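Local coordinates for protein terminase, small subunit (Thermus phage G20c, PDB 6EJQ) that probably recognises the packaging initiation site on the viral genome and regulates the ATPase of the large terminase subunit during DNA packaging, at residues 55-59 and 60-64; 91-95 and 96-100. One frame throughout, in Å; residues are numbered along the deposited sequence.

Interactions 1 and 2 are the two ends of one helix, 59-95. Interaction 1 comes first along the chain and starts the helix; interaction 2 stops it and leads into the loop before helix 112-139. Their centres lie 52 Å apart, on opposite sides of the chain's centre, and their nearest atoms are about 38 Å apart. Interaction 1 joins the loop after helix 39-53 to helix 59-95, and segment 60-64 and both segments of interaction 2 fall within the C-terminal domain family. Both contacts touch the same neighbouring subunit of the nine-membered ring. The long helix therefore meets that neighbour near its beginning and near its end.

Interaction 1 of 2, residues 55-59 and 60-64; sequences ALPSL and EDIRA
Ser58 and Asp61 hold each other by two hydrogen bonds at the start of helix 59-95. Asp61 N donates to Ser58 OG at 3.0 Å. In return Ser58 N donates to Asp61 OD2 at 3.1 Å. This second bond is nearly straight at the hydrogen (170°), but the donor meets OD2 from above the carboxylate plane, 44° out of it. Ser58 OG sits between its own backbone N and carbonyl carbon (chi1 71°), which turns it back over the first helical turn. The Asp61 carboxylate reaches back to Ser58. The pair is a capping box with Ser58 as N-cap. The box uses the N-H of the N-cap residue and one N-H of the first turn. The nearby helix start would probably favour a charged Asp61 carboxylate.

Regular helix bonding follows at once. Ile62 N bonds to Ser58 O at 3.3 Å, and Arg63 N bonds to Leu59 O at 3.0 Å. Beside the cap, Pro57 CG touches Ile62 CD1 at 4.1 Å, the two side chains crossing at a slant. Arg63 bends at chi3 and folds back over Leu59. One guanidinium face then has Leu59 O above it, toward the rim, and NH1 lies 3.9 Å from Leu59 CB. NH1 finds its hydrogen-bond acceptor in Leu140 O, near the C-terminus of the same chain.

Two neighbouring subunits close around this turn. Pro57 packs on Ser136 of one, while Leu59 and Ile62 pack on its Leu137. Asp61 OD1 makes a long, weak ion pair with Arg50 of the other subunit, and Arg63 packs on Leu56 of that same subunit.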
ATOM      1  N   ALA B  55      15.159 -11.958 -32.623  1.00 51.22           N
ATOM      2  CA  ALA B  55      14.093 -11.990 -33.644  1.00 50.02           C
ATOM      3  C   ALA B  55      12.752 -11.549 -33.052  1.00 49.80           C
ATOM      4  O   ALA B  55      12.416 -11.909 -31.923  1.00 50.11           O
ATOM      5  CB  ALA B  55      13.955 -13.384 -34.245  1.00 46.07           C
ATOM      6  N   LEU B  56      11.997 -10.777 -33.823  1.00 47.63           N
ATOM      7  CA  LEU B  56      10.717 -10.262 -33.376  1.00 46.93           C
ATOM      8  C   LEU B  56       9.645 -11.331 -33.466  1.00 45.37           C
ATOM      9  O   LEU B  56       9.709 -12.201 -34.337  1.00 48.22           O
ATOM     10  CB  LEU B  56      10.295  -9.068 -34.221  1.00 49.19           C
ATOM     11  CG  LEU B  56      11.251  -7.875 -34.184  1.00 52.27           C
ATOM     12  CD1 LEU B  56      10.826  -6.830 -35.208  1.00 53.83           C
ATOM     13  CD2 LEU B  56      11.325  -7.275 -32.784  1.00 53.10           C
ATOM     14  N   PRO B  57       8.645 -11.275 -32.570  1.00 43.96           N
ATOM     15  CA  PRO B  57       7.506 -12.158 -32.763  1.00 44.53           C
ATOM     16  C   PRO B  57       6.705 -11.735 -33.988  1.00 44.36           C
ATOM     17  O   PRO B  57       6.799 -10.585 -34.423  1.00 46.47           O
ATOM     18  CB  PRO B  57       6.673 -11.921 -31.504  1.00 43.32           C
ATOM     19  CG  PRO B  57       6.939 -10.487 -31.189  1.00 45.04           C
ATOM     20  CD  PRO B  57       8.420 -10.348 -31.445  1.00 45.03           C
ATOM     21  N   SER B  58       5.944 -12.669 -34.534  1.00 43.00           N
ATOM     22  CA  SER B  58       4.874 -12.341 -35.439  1.00 44.11           C
ATOM     23  C   SER B  58       3.619 -12.062 -34.609  1.00 45.80           C
ATOM     24  O   SER B  58       3.531 -12.417 -33.433  1.00 43.71           O
ATOM     25  CB  SER B  58       4.624 -13.499 -36.400  1.00 44.69           C
ATOM     26  OG  SER B  58       4.027 -14.601 -35.739  1.00 48.15           O
ATOM     27  N   LEU B  59       2.638 -11.434 -35.237  1.00 46.78           N
ATOM     28  CA  LEU B  59       1.339 -11.271 -34.613  1.00 47.45           C
ATOM     29  C   LEU B  59       0.701 -12.623 -34.277  1.00 47.92           C
ATOM     30  O   LEU B  59       0.061 -12.745 -33.232  1.00 50.08           O
ATOM     31  CB  LEU B  59       0.421 -10.416 -35.484  1.00 48.52           C
ATOM     32  CG  LEU B  59       0.843  -8.941 -35.589  1.00 48.32           C
ATOM     33  CD1 LEU B  59       0.130  -8.241 -36.745  1.00 46.12           C
ATOM     34  CD2 LEU B  59       0.619  -8.206 -34.268  1.00 48.05           C
ATOM     35  N   GLU B  60       0.888 -13.620 -35.144  0.50 48.65           N
ATOM     36  CA  GLU B  60       0.388 -14.979 -34.899  0.50 48.85           C
ATOM     37  C   GLU B  60       0.978 -15.600 -33.628  0.50 47.02           C
ATOM     38  O   GLU B  60       0.277 -16.297 -32.895  0.50 45.78           O
ATOM     39  CB  GLU B  60       0.666 -15.885 -36.106  0.50 50.77           C
ATOM     40  CG  GLU B  60       0.159 -17.309 -35.922  0.50 52.42           C
ATOM     41  CD  GLU B  60       0.231 -18.141 -37.190  0.50 54.56           C
ATOM     42  OE1 GLU B  60       0.915 -17.727 -38.148  0.50 56.03           O
ATOM     43  OE2 GLU B  60      -0.402 -19.219 -37.223  0.50 55.32           O
ATOM     44  N   ASP B  61       2.262 -15.342 -33.374  1.00 45.64           N
ATOM     45  CA  ASP B  61       2.921 -15.773 -32.128  1.00 45.54           C
ATOM     46  C   ASP B  61       2.244 -15.151 -30.890  1.00 44.81           C
ATOM     47  O   ASP B  61       2.035 -15.829 -29.886  1.00 43.68           O
ATOM     48  CB  ASP B  61       4.415 -15.385 -32.104  1.00 46.57           C
ATOM     49  CG  ASP B  61       5.258 -16.140 -33.118  1.00 47.10           C
ATOM     50  OD1 ASP B  61       4.903 -17.273 -33.504  1.00 50.95           O
ATOM     51  OD2 ASP B  61       6.299 -15.583 -33.522  1.00 45.48           O
ATOM     52  N   ILE B  62       1.897 -13.868 -30.983  1.00 43.11           N
ATOM     53  CA  ILE B  62       1.310 -13.151 -29.863  1.00 43.21           C
ATOM     54  C   ILE B  62      -0.110 -13.662 -29.589  1.00 43.64           C
ATOM     55  O   ILE B  62      -0.458 -13.888 -28.439  1.00 43.94           O
ATOM     56  CB  ILE B  62       1.370 -11.625 -30.060  1.00 42.64           C
ATOM     57  CG1 ILE B  62       2.839 -11.179 -30.122  1.00 41.98           C
ATOM     58  CG2 ILE B  62       0.665 -10.911 -28.906  1.00 42.32           C
ATOM     59  CD1 ILE B  62       3.041  -9.702 -30.395  1.00 42.34           C
ATOM     60  N   ARG B  63      -0.893 -13.866 -30.649  1.00 43.62           N
ATOM     61  CA  ARG B  63      -2.206 -14.508 -30.562  1.00 43.49           C
ATOM     62  C   ARG B  63      -2.130 -15.857 -29.861  1.00 42.74           C
ATOM     63  O   ARG B  63      -2.993 -16.186 -29.046  1.00 45.11           O
ATOM     64  CB  ARG B  63      -2.838 -14.694 -31.957  1.00 44.52           C
ATOM     65  CG  ARG B  63      -3.427 -13.415 -32.560  1.00 46.70           C
ATOM     66  CD  ARG B  63      -4.436 -13.682 -33.680  1.00 46.49           C
ATOM     67  NE  ARG B  63      -3.798 -14.198 -34.890  1.00 47.05           N
ATOM     68  CZ  ARG B  63      -3.168 -13.462 -35.814  1.00 50.18           C
ATOM     69  NH1 ARG B  63      -3.073 -12.133 -35.719  1.00 50.27           N
ATOM     70  NH2 ARG B  63      -2.615 -14.069 -36.864  1.00 52.24           N
ATOM     71  N   ALA B  64      -1.106 -16.637 -30.187  1.00 41.48           N
ATOM     72  CA  ALA B  64      -0.902 -17.939 -29.564  1.00 39.76           C
ATOM     73  C   ALA B  64      -0.515 -17.800 -28.084  1.00 38.90           C
ATOM     74  O   ALA B  64      -0.989 -18.563 -27.244  1.00 38.70           O
ATOM     75  CB  ALA B  64       0.156 -18.731 -30.323  1.00 38.95           C
TER

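Interaction 2 of 2, residues 91-95 and 96-100; sequences YNAMM and EGLTE
Gly97 N bonds to Met94 O at 3.3 Å and Leu98 N bonds more weakly to Ala93 O at 3.1 Å, the pair of backbone bonds that makes a Schellman motif at the end of helix 59-95. Gly97 is the C-prime residue. Its positive phi (82°) turns the chain and lets Leu98 N reach back to Ala93 O. The Gly97 bond does not follow the carbonyl: the donor stands above the Met94 carbonyl plane, 71° out of it. Before the reversal, Glu96 N still reaches Asn92 O, but weakly, at 3.3 Å.

The chief side-chain contact across the turn is apolar. Ala93 CB meets Leu98 CB at 4.3 Å. Leu98 CB lies 3.6 Å from Ala93 O. Ala93 is buried, and His101 and Val107 of the same chain also touch it. Glu96 takes a different path. With CG between the backbone N and carbonyl carbon (chi1 66°), the Glu96 side chain turns back over the helix end, and CG comes within 3.5 Å of Asn92 O. The carboxylate follows, with OE1 3.1 Å from the same carbonyl oxygen.

In the next shell, Thr99 pairs through its backbone with Val107 in the loop. A neighbouring subunit borders the turn: Met94 packs on its Ile108, Met95 on its Asn86 and Glu96 on its Thr105.

With Glu96 ionised, Asn92 O and Glu96 OE1 are two acceptors and form no hydrogen bond. The negative charge beside the helix's carbonyl end would be mildly unfavourable and might raise the pKa slightly, though Glu96 is exposed and solvent should screen much of this.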
ATOM      1  N   TYR B  91     -15.924 -23.322   6.906  1.00 42.69           N
ATOM      2  CA  TYR B  91     -16.602 -22.238   7.608  1.00 41.34           C
ATOM      3  C   TYR B  91     -17.978 -22.674   8.104  1.00 44.45           C
ATOM      4  O   TYR B  91     -18.350 -22.372   9.240  1.00 46.86           O
ATOM      5  CB  TYR B  91     -16.755 -20.986   6.741  1.00 40.60           C
ATOM      6  CG  TYR B  91     -17.413 -19.837   7.499  1.00 39.33           C
ATOM      7  CD1 TYR B  91     -16.690 -19.091   8.415  1.00 37.81           C
ATOM      8  CD2 TYR B  91     -18.761 -19.535   7.325  1.00 38.61           C
ATOM      9  CE1 TYR B  91     -17.279 -18.066   9.124  1.00 39.78           C
ATOM     10  CE2 TYR B  91     -19.366 -18.509   8.034  1.00 38.75           C
ATOM     11  CZ  TYR B  91     -18.619 -17.777   8.935  1.00 40.29           C
ATOM     12  OH  TYR B  91     -19.188 -16.754   9.660  1.00 41.49           O
ATOM     13  N   ASN B  92     -18.737 -23.348   7.248  1.00 45.11           N
ATOM     14  CA  ASN B  92     -20.079 -23.804   7.604  1.00 45.07           C
ATOM     15  C   ASN B  92     -20.034 -24.893   8.668  1.00 47.60           C
ATOM     16  O   ASN B  92     -20.865 -24.899   9.563  1.00 51.42           O
ATOM     17  CB  ASN B  92     -20.861 -24.274   6.366  1.00 44.19           C
ATOM     18  CG  ASN B  92     -21.196 -23.134   5.415  1.00 46.25           C
ATOM     19  OD1 ASN B  92     -21.217 -21.966   5.807  1.00 48.16           O
ATOM     20  ND2 ASN B  92     -21.439 -23.465   4.151  1.00 45.00           N
ATOM     21  N   ALA B  93     -19.062 -25.796   8.581  1.00 50.00           N
ATOM     22  CA  ALA B  93     -18.874 -26.824   9.602  1.00 53.32           C
ATOM     23  C   ALA B  93     -18.569 -26.196  10.959  1.00 57.32           C
ATOM     24  O   ALA B  93     -19.123 -26.606  11.972  1.00 58.81           O
ATOM     25  CB  ALA B  93     -17.759 -27.782   9.201  1.00 53.14           C
ATOM     26  N   MET B  94     -17.696 -25.192  10.957  1.00 61.98           N
ATOM     27  CA  MET B  94     -17.317 -24.447  12.167  1.00 63.06           C
ATOM     28  C   MET B  94     -18.503 -23.701  12.795  1.00 60.59           C
ATOM     29  O   MET B  94     -18.638 -23.643  14.007  1.00 62.22           O
ATOM     30  CB  MET B  94     -16.211 -23.438  11.824  1.00 68.51           C
ATOM     31  CG  MET B  94     -15.343 -23.036  12.997  1.00 74.85           C
ATOM     32  SD  MET B  94     -14.055 -24.253  13.306  1.00 83.60           S
ATOM     33  CE  MET B  94     -13.124 -23.378  14.562  1.00 86.85           C
ATOM     34  N   MET B  95     -19.337 -23.123  11.940  1.00 62.86           N
ATOM     35  CA  MET B  95     -20.523 -22.361  12.326  1.00 65.63           C
ATOM     36  C   MET B  95     -21.476 -23.202  13.167  1.00 67.84           C
ATOM     37  O   MET B  95     -22.023 -22.719  14.158  1.00 66.64           O
ATOM     38  CB  MET B  95     -21.240 -21.887  11.052  1.00 69.95           C
ATOM     39  CG  MET B  95     -22.386 -20.912  11.229  1.00 73.10           C
ATOM     40  SD  MET B  95     -23.144 -20.524   9.632  1.00 76.65           S
ATOM     41  CE  MET B  95     -24.142 -21.987   9.327  1.00 81.49           C
ATOM     42  N   GLU B  96     -21.665 -24.456  12.764  1.00 69.46           N
ATOM     43  CA  GLU B  96     -22.583 -25.362  13.459  1.00 74.58           C
ATOM     44  C   GLU B  96     -21.860 -26.395  14.339  1.00 67.43           C
ATOM     45  O   GLU B  96     -22.347 -27.503  14.531  1.00 70.21           O
ATOM     46  CB  GLU B  96     -23.584 -25.999  12.476  1.00 78.87           C
ATOM     47  CG  GLU B  96     -23.003 -26.940  11.435  1.00 86.39           C
ATOM     48  CD  GLU B  96     -23.887 -27.049  10.198  1.00 96.30           C
ATOM     49  OE1 GLU B  96     -23.498 -26.515   9.132  1.00102.23           O
ATOM     50  OE2 GLU B  96     -24.977 -27.657  10.294  1.00104.39           O
ATOM     51  N   GLY B  97     -20.702 -26.014  14.879  1.00 64.00           N
ATOM     52  CA  GLY B  97     -20.054 -26.756  15.967  1.00 64.94           C
ATOM     53  C   GLY B  97     -19.213 -27.983  15.637  1.00 65.91           C
ATOM     54  O   GLY B  97     -18.477 -28.472  16.500  1.00 64.74           O
ATOM     55  N   LEU B  98     -19.287 -28.468  14.396  1.00 66.53           N
ATOM     56  CA  LEU B  98     -18.654 -29.735  14.015  1.00 63.56           C
ATOM     57  C   LEU B  98     -17.131 -29.629  14.093  1.00 59.99           C
ATOM     58  O   LEU B  98     -16.569 -28.551  13.911  1.00 61.99           O
ATOM     59  CB  LEU B  98     -19.084 -30.147  12.600  1.00 64.52           C
ATOM     60  CG  LEU B  98     -20.587 -30.357  12.352  1.00 67.60           C
ATOM     61  CD1 LEU B  98     -20.889 -30.411  10.862  1.00 66.52           C
ATOM     62  CD2 LEU B  98     -21.102 -31.611  13.045  1.00 68.47           C
ATOM     63  N   THR B  99     -16.479 -30.743  14.412  1.00 59.32           N
ATOM     64  CA  THR B  99     -15.012 -30.854  14.381  1.00 61.07           C
ATOM     65  C   THR B  99     -14.515 -31.765  13.247  1.00 57.79           C
ATOM     66  O   THR B  99     -13.303 -31.885  13.030  1.00 57.20           O
ATOM     67  CB  THR B  99     -14.483 -31.399  15.723  1.00 62.68           C
ATOM     68  OG1 THR B  99     -15.102 -32.661  16.009  1.00 62.77           O
ATOM     69  CG2 THR B  99     -14.796 -30.423  16.841  1.00 62.27           C
ATOM     70  N   GLU B 100     -15.454 -32.364  12.517  1.00 55.83           N
ATOM     71  CA  GLU B 100     -15.180 -33.423  11.561  1.00 57.21           C
ATOM     72  C   GLU B 100     -16.266 -33.393  10.481  1.00 54.58           C
ATOM     73  O   GLU B 100     -17.456 -33.225  10.784  1.00 50.56           O
ATOM     74  CB  GLU B 100     -15.180 -34.767  12.301  1.00 61.51           C
ATOM     75  CG  GLU B 100     -14.783 -35.987  11.482  1.00 65.84           C
ATOM     76  CD  GLU B 100     -14.739 -37.259  12.323  1.00 68.60           C
ATOM     77  OE1 GLU B 100     -15.478 -38.214  12.006  1.00 71.09           O
ATOM     78  OE2 GLU B 100     -13.972 -37.303  13.306  1.00 69.78           O
TER